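Local coordinates for Acarbose/maltose binding protein GacH (PDB 3K01), which binds acarbose and an acarbose homolog, and probably maltose, as the extracellular solute receptor of an ABC transporter, at residues 150-158 / 169-179. Residues are numbered along the deposited sequence; the frame is centred on the assembly and turned at random.
Sequences ELLTKAGVE and AAAEITEKTGA
A169 meets V157 where helices 149-155 and 163-177 of the periplasmic-binding-protein fold pack almost perpendicularly; the axes of 150-155 and 169-177 pass 8.9 Å apart at 85°, and A169 CB lies 4.2 Å from V157 CG2. One turn on, E172 runs antiparallel to the V157 side chain and rests its carboxylate on a methyl group, OE2 3.4 Å from V157 CG1. I173 fills the middle of the crossing. Its CG1, anti to the carbonyl carbon (chi1 -72°), lies 3.8 Å from A155 CB, and CD1 reaches on to L152 CD1; A255 of strand 254-259 touches L151, L152 and I173, so both helices pack on the sheet. K176 bends at chi2 (89°) and lays its aliphatic chain over the C-terminal end of helix 149-155, CE 3.3 Å from K154 O, the two lysine chains roughly perpendicular. T177 turns its methyl to L151 CD2 and K154 CG, leaving OG1 to bond the backbone of I173 and A179. Beyond G178, A179 CB packs on L151 CD1. G156 ends the first helix in a Schellman motif; the second closes with an ST turn, T177 OG1 accepting from A179 N at 3.0 Å and donating to I173 O from above the carbonyl plane.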
# COMPACT_ATOMS: atom_id res chain seq x y z
N GLU A 150 -22.09 11.41 10.38
CA GLU A 150 -23.39 12.03 10.50
C GLU A 150 -24.39 11.38 9.56
O GLU A 150 -25.55 11.20 9.93
CB GLU A 150 -23.30 13.53 10.24
CG GLU A 150 -24.61 14.26 10.48
CD GLU A 150 -25.47 14.40 9.25
OE1 GLU A 150 -25.00 14.29 8.08
OE2 GLU A 150 -26.69 14.64 9.44
N LEU A 151 -23.98 11.05 8.33
CA LEU A 151 -24.93 10.40 7.43
C LEU A 151 -25.31 9.01 7.92
O LEU A 151 -26.47 8.61 7.86
CB LEU A 151 -24.40 10.35 5.99
CG LEU A 151 -24.30 11.70 5.27
CD1 LEU A 151 -23.62 11.51 3.91
CD2 LEU A 151 -25.68 12.34 5.07
N LEU A 152 -24.34 8.26 8.43
CA LEU A 152 -24.69 6.94 8.95
C LEU A 152 -25.56 7.06 10.21
O LEU A 152 -26.50 6.27 10.38
CB LEU A 152 -23.45 6.08 9.24
CG LEU A 152 -22.91 5.25 8.05
CD1 LEU A 152 -22.43 6.12 6.88
CD2 LEU A 152 -21.80 4.31 8.50
N THR A 153 -25.28 8.04 11.05
CA THR A 153 -26.05 8.24 12.27
C THR A 153 -27.46 8.65 11.91
O THR A 153 -28.44 8.10 12.46
CB THR A 153 -25.39 9.30 13.15
OG1 THR A 153 -24.12 8.81 13.55
CG2 THR A 153 -26.21 9.55 14.43
N LYS A 154 -27.61 9.58 10.97
CA LYS A 154 -28.93 10.03 10.57
C LYS A 154 -29.73 8.84 10.02
O LYS A 154 -30.93 8.71 10.32
CB LYS A 154 -28.84 11.16 9.55
CG LYS A 154 -30.20 11.69 9.12
CD LYS A 154 -30.07 13.10 8.60
CE LYS A 154 -31.43 13.82 8.57
NZ LYS A 154 -31.77 14.46 9.87
N ALA A 155 -29.06 7.95 9.28
CA ALA A 155 -29.73 6.80 8.68
C ALA A 155 -29.97 5.68 9.69
O ALA A 155 -30.73 4.74 9.40
CB ALA A 155 -28.90 6.28 7.52
N GLY A 156 -29.32 5.73 10.85
CA GLY A 156 -29.47 4.71 11.89
C GLY A 156 -28.67 3.44 11.69
O GLY A 156 -28.96 2.40 12.30
N VAL A 157 -27.63 3.49 10.86
CA VAL A 157 -26.95 2.25 10.51
C VAL A 157 -25.57 2.16 11.15
O VAL A 157 -24.94 3.19 11.45
CB VAL A 157 -26.80 2.08 8.99
CG1 VAL A 157 -28.16 2.10 8.30
CG2 VAL A 157 -25.89 3.13 8.40
N GLU A 158 -25.10 0.93 11.33
CA GLU A 158 -23.74 0.67 11.76
C GLU A 158 -22.82 0.68 10.55
O GLU A 158 -23.26 0.46 9.42
CB GLU A 158 -23.61 -0.71 12.43
CG GLU A 158 -24.52 -0.97 13.63
CD GLU A 158 -24.40 0.06 14.74
OE1 GLU A 158 -25.45 0.38 15.35
OE2 GLU A 158 -23.28 0.55 15.01
N ALA A 169 -27.01 -1.08 4.24
CA ALA A 169 -26.74 0.23 4.81
C ALA A 169 -26.92 1.31 3.76
O ALA A 169 -27.50 2.37 4.04
CB ALA A 169 -25.35 0.26 5.38
N ALA A 170 -26.45 1.06 2.54
CA ALA A 170 -26.59 2.02 1.45
C ALA A 170 -28.05 2.35 1.17
O ALA A 170 -28.40 3.53 1.00
CB ALA A 170 -25.95 1.48 0.20
N ALA A 171 -28.91 1.33 1.14
CA ALA A 171 -30.32 1.59 0.89
C ALA A 171 -30.93 2.43 2.00
O ALA A 171 -31.77 3.30 1.72
CB ALA A 171 -31.07 0.28 0.70
N GLU A 172 -30.54 2.20 3.25
CA GLU A 172 -31.04 3.01 4.37
C GLU A 172 -30.54 4.45 4.26
O GLU A 172 -31.29 5.39 4.53
CB GLU A 172 -30.59 2.41 5.70
CG GLU A 172 -31.06 0.96 5.96
CD GLU A 172 -31.15 0.63 7.44
OE1 GLU A 172 -31.87 1.34 8.17
OE2 GLU A 172 -30.49 -0.34 7.86
N ILE A 173 -29.27 4.61 3.92
CA ILE A 173 -28.69 5.93 3.76
C ILE A 173 -29.43 6.69 2.65
O ILE A 173 -29.81 7.86 2.82
CB ILE A 173 -27.18 5.80 3.49
CG1 ILE A 173 -26.47 5.38 4.78
CG2 ILE A 173 -26.63 7.14 2.98
CD1 ILE A 173 -25.09 4.76 4.51
N THR A 174 -29.65 6.06 1.51
CA THR A 174 -30.36 6.73 0.43
C THR A 174 -31.79 7.12 0.86
O THR A 174 -32.24 8.23 0.60
CB THR A 174 -30.33 5.91 -0.86
OG1 THR A 174 -28.96 5.68 -1.20
CG2 THR A 174 -31.01 6.67 -1.99
N GLU A 175 -32.50 6.21 1.51
CA GLU A 175 -33.88 6.51 1.89
C GLU A 175 -33.93 7.71 2.83
O GLU A 175 -34.83 8.55 2.73
CB GLU A 175 -34.53 5.29 2.53
CG GLU A 175 -36.02 5.45 2.84
CD GLU A 175 -36.31 5.86 4.27
OE1 GLU A 175 -35.39 6.16 5.04
OE2 GLU A 175 -37.51 5.87 4.64
N LYS A 176 -33.03 7.75 3.79
CA LYS A 176 -33.08 8.76 4.85
C LYS A 176 -32.50 10.10 4.47
O LYS A 176 -32.94 11.14 4.98
CB LYS A 176 -32.33 8.24 6.09
CG LYS A 176 -32.50 9.06 7.36
CD LYS A 176 -33.72 8.58 8.16
CE LYS A 176 -33.95 9.47 9.35
NZ LYS A 176 -35.17 8.93 9.99
N THR A 177 -31.47 10.09 3.62
CA THR A 177 -30.66 11.29 3.37
C THR A 177 -30.56 11.66 1.90
O THR A 177 -30.11 12.76 1.59
CB THR A 177 -29.21 11.12 3.91
OG1 THR A 177 -28.46 10.26 3.02
CG2 THR A 177 -29.16 10.58 5.34
N GLY A 178 -30.91 10.75 1.00
CA GLY A 178 -30.70 10.96 -0.42
C GLY A 178 -29.28 10.63 -0.91
O GLY A 178 -29.07 10.53 -2.11
N ALA A 179 -28.31 10.50 -0.01
CA ALA A 179 -26.94 10.16 -0.44
C ALA A 179 -26.88 8.73 -0.93
O ALA A 179 -27.60 7.88 -0.43
CB ALA A 179 -25.99 10.35 0.71